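Long-range contacts in putative nucleoside-diphosphate-sugar epimerase (Staphylococcus aureus subsp. aureus, PDB 3E48), which is of unknown function but is named as a putative nucleoside-diphosphate-sugar epimerase and probably binds NAD(P)(H) through its Rossmann-type domain: residues B[105-110]-B[253-258]; B[112-117]-B[247-252]; B[161-166]-B[224-229]; B[169-174]-B[200-205]. All coordinates share one frame; numbering follows the deposited sequence.

Contact 1: B[105-110]-B[253-258]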
# COMPACT_ATOMS: atom_id res chain seq x y z
N GLY B 105 -1.48 -8.34 -9.31
CA GLY B 105 -2.22 -7.35 -8.55
C GLY B 105 -3.18 -6.52 -9.37
O GLY B 105 -3.12 -6.50 -10.60
N TYR B 106 -4.08 -5.82 -8.68
CA TYR B 106 -5.09 -4.98 -9.33
C TYR B 106 -4.57 -3.54 -9.43
O TYR B 106 -3.88 -3.07 -8.53
CB TYR B 106 -6.38 -5.03 -8.51
CG TYR B 106 -7.59 -4.42 -9.17
CD1 TYR B 106 -7.90 -4.71 -10.50
CD2 TYR B 106 -8.44 -3.58 -8.46
CE1 TYR B 106 -9.04 -4.19 -11.11
CE2 TYR B 106 -9.59 -3.05 -9.06
CZ TYR B 106 -9.88 -3.36 -10.38
OH TYR B 106 -11.00 -2.85 -10.98
N TYR B 107 -4.94 -2.83 -10.50
CA TYR B 107 -4.45 -1.47 -10.71
C TYR B 107 -5.02 -0.36 -9.82
O TYR B 107 -4.55 0.77 -9.87
CB TYR B 107 -4.60 -1.06 -12.19
CG TYR B 107 -6.00 -0.75 -12.70
CD1 TYR B 107 -6.17 0.04 -13.84
CD2 TYR B 107 -7.15 -1.28 -12.10
CE1 TYR B 107 -7.43 0.30 -14.37
CE2 TYR B 107 -8.42 -1.02 -12.63
CZ TYR B 107 -8.56 -0.23 -13.76
OH TYR B 107 -9.81 0.03 -14.28
N ALA B 108 -6.02 -0.67 -9.00
CA ALA B 108 -6.61 0.33 -8.10
C ALA B 108 -5.80 0.28 -6.81
O ALA B 108 -6.29 -0.16 -5.77
CB ALA B 108 -8.07 -0.01 -7.83
N ASP B 109 -4.56 0.76 -6.90
CA ASP B 109 -3.65 0.69 -5.77
C ASP B 109 -2.84 1.94 -5.42
O ASP B 109 -1.84 1.84 -4.70
CB ASP B 109 -2.68 -0.47 -6.00
CG ASP B 109 -1.78 -0.26 -7.21
OD1 ASP B 109 -1.91 0.78 -7.90
OD2 ASP B 109 -0.94 -1.15 -7.48
N GLN B 110 -3.24 3.11 -5.91
CA GLN B 110 -2.50 4.33 -5.61
C GLN B 110 -2.67 4.71 -4.14
O GLN B 110 -3.60 4.27 -3.48
CB GLN B 110 -2.96 5.49 -6.50
CG GLN B 110 -2.80 5.20 -7.99
CD GLN B 110 -4.12 4.81 -8.65
OE1 GLN B 110 -4.90 4.05 -8.07
NE2 GLN B 110 -4.36 5.31 -9.86
N GLY B 253 -10.92 9.54 -11.57
CA GLY B 253 -9.96 9.41 -12.66
C GLY B 253 -8.76 8.54 -12.35
O GLY B 253 -7.77 8.59 -13.08
N LEU B 254 -8.85 7.74 -11.30
CA LEU B 254 -7.74 6.87 -10.90
C LEU B 254 -7.71 5.52 -11.62
O LEU B 254 -6.78 4.74 -11.43
CB LEU B 254 -7.78 6.63 -9.39
CG LEU B 254 -7.64 7.87 -8.50
CD1 LEU B 254 -7.96 7.51 -7.06
CD2 LEU B 254 -6.22 8.41 -8.63
N LEU B 255 -8.71 5.25 -12.45
CA LEU B 255 -8.77 3.98 -13.18
C LEU B 255 -8.49 4.13 -14.68
O LEU B 255 -8.61 3.16 -15.43
CB LEU B 255 -10.13 3.31 -12.97
CG LEU B 255 -10.53 3.06 -11.51
CD1 LEU B 255 -11.80 2.22 -11.44
CD2 LEU B 255 -9.39 2.35 -10.79
N ASP B 256 -8.12 5.34 -15.11
CA ASP B 256 -7.81 5.57 -16.51
C ASP B 256 -6.30 5.41 -16.64
O ASP B 256 -5.56 6.38 -16.80
CB ASP B 256 -8.25 6.98 -16.94
CG ASP B 256 -7.97 7.27 -18.41
OD1 ASP B 256 -7.71 6.32 -19.18
OD2 ASP B 256 -8.01 8.45 -18.80
N GLN B 257 -5.86 4.16 -16.54
CA GLN B 257 -4.44 3.82 -16.61
C GLN B 257 -4.14 2.96 -17.82
O GLN B 257 -4.81 1.95 -18.05
CB GLN B 257 -4.03 3.05 -15.37
CG GLN B 257 -4.31 3.75 -14.06
CD GLN B 257 -3.91 2.88 -12.89
OE1 GLN B 257 -2.78 2.39 -12.83
NE2 GLN B 257 -4.82 2.69 -11.94
N GLU B 258 -3.13 3.35 -18.58
CA GLU B 258 -2.75 2.60 -19.76
C GLU B 258 -1.24 2.41 -19.85
O GLU B 258 -0.46 3.15 -19.26
CB GLU B 258 -3.23 3.32 -21.02
CG GLU B 258 -4.71 3.61 -21.04
CD GLU B 258 -5.19 4.06 -22.41
OE1 GLU B 258 -5.28 3.20 -23.31
OE2 GLU B 258 -5.46 5.26 -22.57

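Contact 2: B[112-117]-B[247-252]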
# COMPACT_ATOMS: atom_id res chain seq x y z
N ASN B 112 -3.80 7.22 -2.82
CA ASN B 112 -5.07 7.90 -2.57
C ASN B 112 -6.25 7.23 -3.27
O ASN B 112 -7.26 7.88 -3.55
CB ASN B 112 -4.97 9.37 -2.99
CG ASN B 112 -4.74 9.55 -4.48
OD1 ASN B 112 -4.24 8.66 -5.16
ND2 ASN B 112 -5.10 10.72 -5.00
N ASN B 113 -6.14 5.94 -3.55
CA ASN B 113 -7.24 5.24 -4.21
C ASN B 113 -8.22 4.77 -3.14
O ASN B 113 -7.86 4.02 -2.23
CB ASN B 113 -6.71 4.05 -5.02
CG ASN B 113 -7.76 3.47 -5.94
OD1 ASN B 113 -8.81 3.04 -5.50
ND2 ASN B 113 -7.47 3.47 -7.24
N PRO B 114 -9.49 5.20 -3.24
CA PRO B 114 -10.57 4.86 -2.31
C PRO B 114 -11.09 3.43 -2.36
O PRO B 114 -11.89 3.03 -1.51
CB PRO B 114 -11.65 5.88 -2.65
CG PRO B 114 -11.50 6.02 -4.12
CD PRO B 114 -9.99 6.11 -4.29
N PHE B 115 -10.66 2.67 -3.36
CA PHE B 115 -11.09 1.28 -3.49
C PHE B 115 -10.74 0.55 -2.19
O PHE B 115 -9.59 0.61 -1.73
CB PHE B 115 -10.39 0.60 -4.68
CG PHE B 115 -10.76 -0.85 -4.85
CD1 PHE B 115 -12.09 -1.24 -4.79
CD2 PHE B 115 -9.78 -1.81 -5.08
CE1 PHE B 115 -12.45 -2.58 -4.95
CE2 PHE B 115 -10.13 -3.16 -5.24
CZ PHE B 115 -11.46 -3.54 -5.17
N HIS B 116 -11.72 -0.13 -1.61
CA HIS B 116 -11.54 -0.84 -0.34
C HIS B 116 -10.36 -1.80 -0.27
O HIS B 116 -9.84 -2.05 0.81
CB HIS B 116 -12.81 -1.59 0.02
CG HIS B 116 -13.87 -0.73 0.62
ND1 HIS B 116 -13.97 0.62 0.38
CD2 HIS B 116 -14.91 -1.04 1.44
CE1 HIS B 116 -15.02 1.11 1.02
NE2 HIS B 116 -15.60 0.13 1.67
N MSE B 117 -9.95 -2.35 -1.41
CA MSE B 117 -8.82 -3.28 -1.37
C MSE B 117 -7.49 -2.61 -1.70
O MSE B 117 -6.47 -3.29 -1.78
CB MSE B 117 -9.06 -4.46 -2.32
CG MSE B 117 -10.33 -5.27 -2.02
SE MSE B 117 -10.52 -5.83 -0.17
CE MSE B 117 -8.81 -6.72 0.01
N TYR B 247 -15.95 1.96 -8.29
CA TYR B 247 -16.39 2.92 -9.29
C TYR B 247 -16.14 4.35 -8.82
O TYR B 247 -15.95 5.26 -9.63
CB TYR B 247 -17.86 2.68 -9.63
CG TYR B 247 -18.01 1.36 -10.35
CD1 TYR B 247 -17.53 1.20 -11.65
CD2 TYR B 247 -18.51 0.23 -9.69
CE1 TYR B 247 -17.52 -0.05 -12.27
CE2 TYR B 247 -18.51 -1.02 -10.31
CZ TYR B 247 -18.01 -1.15 -11.60
OH TYR B 247 -17.97 -2.39 -12.20
N HIS B 248 -16.11 4.55 -7.51
CA HIS B 248 -15.84 5.87 -6.96
C HIS B 248 -14.40 6.24 -7.33
O HIS B 248 -14.10 7.40 -7.65
CB HIS B 248 -16.03 5.87 -5.45
CG HIS B 248 -15.84 7.21 -4.81
ND1 HIS B 248 -16.48 8.34 -5.27
CD2 HIS B 248 -15.10 7.60 -3.75
CE1 HIS B 248 -16.14 9.37 -4.51
NE2 HIS B 248 -15.30 8.95 -3.58
N ALA B 249 -13.51 5.26 -7.31
CA ALA B 249 -12.12 5.50 -7.68
C ALA B 249 -12.11 5.92 -9.15
O ALA B 249 -11.29 6.73 -9.58
CB ALA B 249 -11.28 4.24 -7.47
N GLY B 250 -13.03 5.35 -9.93
CA GLY B 250 -13.12 5.69 -11.34
C GLY B 250 -13.60 7.13 -11.52
O GLY B 250 -13.17 7.83 -12.44
N ALA B 251 -14.48 7.56 -10.63
CA ALA B 251 -15.02 8.92 -10.68
C ALA B 251 -13.90 9.93 -10.47
O ALA B 251 -13.97 11.06 -10.95
CB ALA B 251 -16.10 9.10 -9.62
N ARG B 252 -12.87 9.51 -9.74
CA ARG B 252 -11.74 10.38 -9.44
C ARG B 252 -10.66 10.31 -10.52
O ARG B 252 -9.60 10.93 -10.38
CB ARG B 252 -11.15 10.01 -8.09
CG ARG B 252 -12.12 10.17 -6.94
CD ARG B 252 -11.43 9.95 -5.62
NE ARG B 252 -12.35 10.08 -4.50
CZ ARG B 252 -12.00 9.93 -3.22
NH1 ARG B 252 -10.74 9.64 -2.92
NH2 ARG B 252 -12.90 10.06 -2.26
O HOH W 1 -8.45 10.32 -4.30

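Contact 3: B[161-166]-B[224-229]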
# COMPACT_ATOMS: atom_id res chain seq x y z
N ILE B 161 -25.79 2.20 -14.28
CA ILE B 161 -25.80 2.96 -13.03
C ILE B 161 -24.50 3.09 -12.24
O ILE B 161 -24.51 3.63 -11.12
CB ILE B 161 -26.87 2.40 -12.07
CG1 ILE B 161 -26.53 0.96 -11.68
CG2 ILE B 161 -28.24 2.45 -12.75
CD1 ILE B 161 -27.49 0.36 -10.68
N TYR B 162 -23.39 2.61 -12.79
CA TYR B 162 -22.11 2.71 -12.09
C TYR B 162 -21.85 4.15 -11.63
O TYR B 162 -21.85 5.07 -12.44
CB TYR B 162 -20.95 2.26 -12.99
CG TYR B 162 -20.97 0.80 -13.39
CD1 TYR B 162 -21.21 -0.20 -12.45
CD2 TYR B 162 -20.65 0.42 -14.69
CE1 TYR B 162 -21.13 -1.56 -12.80
CE2 TYR B 162 -20.57 -0.92 -15.05
CZ TYR B 162 -20.81 -1.90 -14.11
OH TYR B 162 -20.69 -3.22 -14.47
N PRO B 163 -21.63 4.36 -10.33
CA PRO B 163 -21.36 5.70 -9.79
C PRO B 163 -19.92 6.10 -10.06
O PRO B 163 -19.12 6.26 -9.14
CB PRO B 163 -21.65 5.53 -8.31
CG PRO B 163 -21.17 4.13 -8.05
CD PRO B 163 -21.73 3.37 -9.24
N ALA B 164 -19.59 6.26 -11.34
CA ALA B 164 -18.24 6.61 -11.74
C ALA B 164 -18.12 8.03 -12.29
O ALA B 164 -17.10 8.39 -12.87
CB ALA B 164 -17.74 5.61 -12.79
N GLY B 165 -19.16 8.83 -12.10
CA GLY B 165 -19.13 10.20 -12.59
C GLY B 165 -18.77 10.27 -14.07
O GLY B 165 -19.28 9.49 -14.87
N ASP B 166 -17.91 11.21 -14.43
CA ASP B 166 -17.50 11.37 -15.82
C ASP B 166 -16.12 10.76 -16.03
O ASP B 166 -15.42 11.07 -17.00
CB ASP B 166 -17.48 12.86 -16.18
CG ASP B 166 -18.82 13.54 -15.92
OD1 ASP B 166 -19.85 13.03 -16.38
OD2 ASP B 166 -18.83 14.60 -15.24
N VAL B 224 -26.39 6.03 -10.24
CA VAL B 224 -27.10 6.18 -8.98
C VAL B 224 -26.08 6.60 -7.93
O VAL B 224 -24.87 6.61 -8.19
CB VAL B 224 -27.78 4.86 -8.53
CG1 VAL B 224 -28.90 4.51 -9.50
CG2 VAL B 224 -26.76 3.74 -8.48
N SER B 225 -26.56 6.94 -6.74
CA SER B 225 -25.69 7.36 -5.65
C SER B 225 -24.83 6.19 -5.19
O SER B 225 -25.13 5.03 -5.47
CB SER B 225 -26.54 7.86 -4.48
OG SER B 225 -27.34 6.81 -3.95
N LEU B 226 -23.75 6.51 -4.48
CA LEU B 226 -22.85 5.48 -3.97
C LEU B 226 -23.56 4.60 -2.94
O LEU B 226 -23.31 3.40 -2.86
CB LEU B 226 -21.61 6.12 -3.33
CG LEU B 226 -20.67 6.89 -4.26
CD1 LEU B 226 -19.66 7.67 -3.44
CD2 LEU B 226 -19.97 5.92 -5.20
N GLU B 227 -24.45 5.21 -2.16
CA GLU B 227 -25.20 4.49 -1.14
C GLU B 227 -26.18 3.50 -1.79
O GLU B 227 -26.26 2.34 -1.38
CB GLU B 227 -25.99 5.47 -0.26
CG GLU B 227 -25.15 6.54 0.43
CD GLU B 227 -24.56 7.55 -0.54
OE1 GLU B 227 -25.32 8.14 -1.33
OE2 GLU B 227 -23.32 7.75 -0.50
N THR B 228 -26.91 3.97 -2.79
CA THR B 228 -27.88 3.13 -3.49
C THR B 228 -27.20 1.95 -4.18
O THR B 228 -27.68 0.82 -4.11
CB THR B 228 -28.66 3.95 -4.54
OG1 THR B 228 -29.34 5.04 -3.89
CG2 THR B 228 -29.69 3.08 -5.24
N PHE B 229 -26.08 2.22 -4.85
CA PHE B 229 -25.35 1.16 -5.55
C PHE B 229 -24.90 0.07 -4.57
O PHE B 229 -25.07 -1.12 -4.83
CB PHE B 229 -24.13 1.75 -6.26
CG PHE B 229 -23.43 0.77 -7.16
CD1 PHE B 229 -23.97 0.44 -8.40
CD2 PHE B 229 -22.25 0.16 -6.77
CE1 PHE B 229 -23.35 -0.48 -9.24
CE2 PHE B 229 -21.62 -0.77 -7.59
CZ PHE B 229 -22.17 -1.09 -8.83

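Contact 4: B[169-174]-B[200-205]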
# COMPACT_ATOMS: atom_id res chain seq x y z
N ILE B 169 -12.67 4.50 -17.26
CA ILE B 169 -12.14 3.29 -16.62
C ILE B 169 -11.51 2.37 -17.65
O ILE B 169 -12.11 2.08 -18.68
CB ILE B 169 -13.25 2.51 -15.88
CG1 ILE B 169 -13.77 3.32 -14.69
CG2 ILE B 169 -12.71 1.18 -15.37
CD1 ILE B 169 -15.03 2.78 -14.06
N ASN B 170 -10.30 1.91 -17.37
CA ASN B 170 -9.65 1.01 -18.31
C ASN B 170 -10.08 -0.42 -18.04
O ASN B 170 -10.05 -0.90 -16.90
CB ASN B 170 -8.13 1.15 -18.25
CG ASN B 170 -7.45 0.44 -19.40
OD1 ASN B 170 -7.22 -0.76 -19.33
ND2 ASN B 170 -7.15 1.18 -20.46
N TYR B 171 -10.49 -1.09 -19.12
CA TYR B 171 -10.98 -2.47 -19.09
C TYR B 171 -10.13 -3.40 -19.94
O TYR B 171 -9.53 -2.98 -20.93
CB TYR B 171 -12.39 -2.53 -19.66
CG TYR B 171 -13.49 -2.06 -18.75
CD1 TYR B 171 -14.14 -2.96 -17.90
CD2 TYR B 171 -13.92 -0.74 -18.77
CE1 TYR B 171 -15.20 -2.56 -17.10
CE2 TYR B 171 -14.98 -0.32 -17.97
CZ TYR B 171 -15.62 -1.24 -17.14
OH TYR B 171 -16.67 -0.84 -16.35
N ILE B 172 -10.12 -4.68 -19.57
CA ILE B 172 -9.37 -5.69 -20.31
C ILE B 172 -9.98 -7.07 -20.01
O ILE B 172 -10.50 -7.30 -18.91
CB ILE B 172 -7.86 -5.65 -19.91
CG1 ILE B 172 -7.07 -6.66 -20.74
CG2 ILE B 172 -7.70 -5.94 -18.42
CD1 ILE B 172 -5.56 -6.55 -20.56
N THR B 173 -9.95 -7.98 -20.98
CA THR B 173 -10.52 -9.31 -20.77
C THR B 173 -9.59 -10.18 -19.93
O THR B 173 -8.39 -9.92 -19.84
CB THR B 173 -10.75 -10.08 -22.10
OG1 THR B 173 -9.49 -10.34 -22.72
CG2 THR B 173 -11.63 -9.28 -23.04
N ARG B 174 -10.16 -11.21 -19.30
CA ARG B 174 -9.34 -12.11 -18.51
C ARG B 174 -8.43 -12.85 -19.49
O ARG B 174 -7.28 -13.13 -19.19
CB ARG B 174 -10.19 -13.13 -17.75
CG ARG B 174 -11.01 -12.54 -16.62
CD ARG B 174 -11.31 -13.59 -15.57
NE ARG B 174 -12.15 -13.06 -14.50
CZ ARG B 174 -13.47 -13.04 -14.53
NH1 ARG B 174 -14.12 -13.55 -15.57
NH2 ARG B 174 -14.15 -12.50 -13.52
N TYR B 200 -8.62 -1.08 -22.93
CA TYR B 200 -9.15 0.18 -23.45
C TYR B 200 -9.89 0.95 -22.37
O TYR B 200 -10.59 0.37 -21.54
CB TYR B 200 -10.09 -0.07 -24.63
CG TYR B 200 -9.45 -0.82 -25.77
CD1 TYR B 200 -9.46 -2.22 -25.79
CD2 TYR B 200 -8.76 -0.15 -26.78
CE1 TYR B 200 -8.81 -2.92 -26.80
CE2 TYR B 200 -8.10 -0.85 -27.79
CZ TYR B 200 -8.13 -2.23 -27.79
OH TYR B 200 -7.45 -2.93 -28.76
N SER B 201 -9.73 2.28 -22.39
CA SER B 201 -10.40 3.14 -21.43
C SER B 201 -11.69 3.67 -22.05
O SER B 201 -11.69 4.17 -23.19
CB SER B 201 -9.51 4.32 -21.04
OG SER B 201 -8.36 3.89 -20.32
N TYR B 202 -12.77 3.56 -21.30
CA TYR B 202 -14.08 4.02 -21.75
C TYR B 202 -14.72 4.85 -20.65
O TYR B 202 -14.65 4.49 -19.48
CB TYR B 202 -15.01 2.82 -21.99
CG TYR B 202 -14.50 1.78 -22.96
CD1 TYR B 202 -14.37 2.06 -24.32
CD2 TYR B 202 -14.22 0.48 -22.52
CE1 TYR B 202 -13.98 1.07 -25.22
CE2 TYR B 202 -13.82 -0.51 -23.42
CZ TYR B 202 -13.71 -0.21 -24.76
OH TYR B 202 -13.33 -1.19 -25.66
N ASP B 203 -15.34 5.97 -21.02
CA ASP B 203 -16.04 6.75 -20.02
C ASP B 203 -17.35 5.97 -19.93
O ASP B 203 -17.62 5.13 -20.79
CB ASP B 203 -16.27 8.19 -20.49
CG ASP B 203 -17.09 8.28 -21.76
OD1 ASP B 203 -17.35 9.42 -22.20
OD2 ASP B 203 -17.46 7.23 -22.32
N MSE B 204 -18.17 6.22 -18.91
CA MSE B 204 -19.40 5.46 -18.78
C MSE B 204 -20.41 5.71 -19.90
O MSE B 204 -21.30 4.89 -20.14
CB MSE B 204 -20.05 5.73 -17.42
CG MSE B 204 -19.21 5.25 -16.24
SE MSE B 204 -18.75 3.35 -16.33
CE MSE B 204 -17.02 3.48 -17.21
N LYS B 205 -20.26 6.83 -20.59
CA LYS B 205 -21.16 7.17 -21.68
C LYS B 205 -20.88 6.25 -22.88
O LYS B 205 -21.81 5.73 -23.51
CB LYS B 205 -20.97 8.63 -22.07
CG LYS B 205 -22.15 9.24 -22.81
CD LYS B 205 -21.98 10.75 -22.94
CE LYS B 205 -21.98 11.43 -21.58
NZ LYS B 205 -23.27 11.25 -20.86

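Contact 1: B[105-110]-B[253-258]
Tyr-107 packs against Leu-255 where the loop leaving strand 100-106 meets the loop after helix 239-251. Strand 100-106 is part of the parallel portion of a Rossmann-type sheet, so the contact joins the end of one of its strands to a much later part of the chain. CG of Tyr-107 lies between the backbone N and the carbonyl carbon (chi1 74°), on the side of loop 253-258, where Leu-255 meets the ring. The ring and the Leu-255 side chain cross at about a right angle. Leu-255 CD2 sits over one ring face, 4.3 Å from the centroid of the Tyr-107 ring, in a CH-pi contact. The same methyl touches Ala-108 CB at 4.0 Å. At the far end of the ring, Tyr-107 OH meets Leu-255 CB at 3.5 Å, and this hydroxyl also makes a weak hydrogen bond to the backbone O of Asn-170.

Two glutamine amides supply the polar half. The side chains of Gln-257 and Tyr-107 cross obliquely, with the amide and ring planes 24° apart. Gln-257 NE2 donates to Tyr-107 O at 2.8 Å, from above the carbonyl plane. Arg-139 bonds to OE1 of Gln-257 and Asn-113 ND2 to OE1 of Gln-110, consistent with each NE2 turning to the contact. The two amides meet tip to tip, but both NE2 atoms are donors and do not bond to each other. Leu-254 O accepts from NE2 of both Gln-257 and Gln-110. Gln-110 NE2 reaches Leu-254 O at 2.9 Å in the carbonyl plane, on a lone pair, with a nearly straight N-H...O angle of 174°.

Contact 2: B[112-117]-B[247-252]
CG of His-248 is anti to the backbone N (chi1 -177°), and the Arg-252 chain is extended from CG to NE, with CD anti to CA (chi2 -174°); both side chains meet Pro-114. The Arg-252 and Pro-114 side chains slide past each other in opposite directions. Pro-114 CG lies 3.8 Å above the guanidinium plane of Arg-252, offset toward the rim. His-248 CD2 approaches the same CG of Pro-114 at 3.9 Å. A weak hydrogen bond from Arg-252 NH2 to His-248 NE2, 3.0 Å long, links the two side chains.

The proline ring rests on the last turn of helix 239-251, with Pro-114 CG 3.7 Å from Ala-249 CA. The loop 112-117 holds its shape there through an Asx turn. Asn-113 OD1 accepts from Phe-115 N at 2.9 Å, in the carbonyl plane. That oxygen also presses on the helix, with Asn-113 OD1 3.4 Å from Ala-249 CB. The ND2 of Asn-113 is the donor to Gln-110 OE1.

No direct hydrogen bond crosses between the two segments. A water bridges them instead: it donates to Asn-112 O at 2.8 Å and accepts from Arg-252 NH1 at 2.8 Å. Farther along the loop, His-116 N bonds to Ser-245 OG of the same helix. Pro-114 also packs on Ser-129 of the second subunit.

Contact 3: B[161-166]-B[224-229]
Pro-163 lies across the face of Phe-229 at the tight centre of this contact. It joins the loop after strand 159-160 to the start of helix 226-231. Strand 159-160 pairs in parallel with strand 220-221 in a small two-stranded sheet apart from the main one. Pro-163 is the centre of an inverse gamma turn. Its CD stands 3.9 Å from the centroid of the Phe-229 ring, 18° off the ring normal, in a CH-pi contact. Phe-229 CG is anti to the backbone N (chi1 -172°), which puts it 3.7 Å from Pro-163 CD. The ring is met from two more directions. Ile-161 CD1 comes to its edge, 4.2 Å from Phe-229 CD1. Phe-229 CZ in turn reaches the edge of the Tyr-162 ring, 3.8 Å from Tyr-162 CD1. Tyr-247 stacks on the Tyr-162 ring, and Leu-243 and Ala-244 of helix 239-251 touch Phe-229.

The side with the partly exposed Val-224 and Leu-226 is the more open one, although single contacts there are close. Leu-226 CD2 touches Pro-163 CB at 3.6 Å, and Val-224 CG2 rests against Ile-161 CB at 3.8 Å. Ser-225 is the N-cap, right before helix 226-231; its OG accepts from Thr-228 N at 3.1 Å. One backbone hydrogen bond crosses this side: Val-224 N donates to Ile-161 O at 3.2 Å, tilted 27° from the carbonyl plane.

Contact 4: B[169-174]-B[200-205]
Ile-169 and Tyr-202 form one hydrogen-bonded pair of an antiparallel strand pairing, and Tyr-171 and Tyr-200 form the next. Each pair makes two backbone bonds. The shortest is Tyr-171 N to Tyr-200 O, 2.8 Å. Between them lies the non-hydrogen-bonded pair Asn-170 and Ser-201, with CA atoms only 3.9 Å apart. Asn-170 CG is anti to its backbone N (chi1 -169°). Asn-170 ND2 donates to Ser-201 OG at 3.0 Å, nearly in the amide plane. Gly-199 N holds the OD1 of Asn-170, and Ser-201 OG has a second partner in Asp-256.

On the other sheet face lie Ile-169, Tyr-171, Tyr-200 and Tyr-202, with Met-204 of the following helix beside them. Tyr-171 CD2 lies at the edge of the Tyr-202 ring, 4.0 Å from Tyr-202 CD2. Selenomethionine Met-204, bent at chi2 and chi3, puts CE 3.8 Å from Ile-169 CD1.

Outside this shell, Tyr-200 OH bonds to Pro-270 O and Tyr-202 OH to Leu-273 N. Asp-203 caps helix 204-215 and Thr-173 caps helix 174-186. Strand 168-172 also pairs in parallel with strand 134-143 of the Rossmann-type sheet, and helix 204-215 follows directly from strand 194-203.

Contacts 3 and 4 are buried. Contacts 1 and 2 are partly buried, and both reach the second subunit. Contact 4 is sheet pairing, held by regular backbone bonds. Contact 3 is mostly apolar packing with a single backbone bond, its centre about 22 Å from the centre of the chain, the farthest out of the four. Contact 1 mixes aromatic packing with side-chain amide bonds, while contact 2 crosses by packing on Pro-114, including the Arg-252 guanidinium, and one water. Contact 2 uses the end of helix 239-251 and contact 1 the loop that follows it. Asp-256 and Tyr-107 connect contact 1 to contact 4. Tyr-247 of contact 2 touches Tyr-162 of contact 3 and Ile-169 of contact 4.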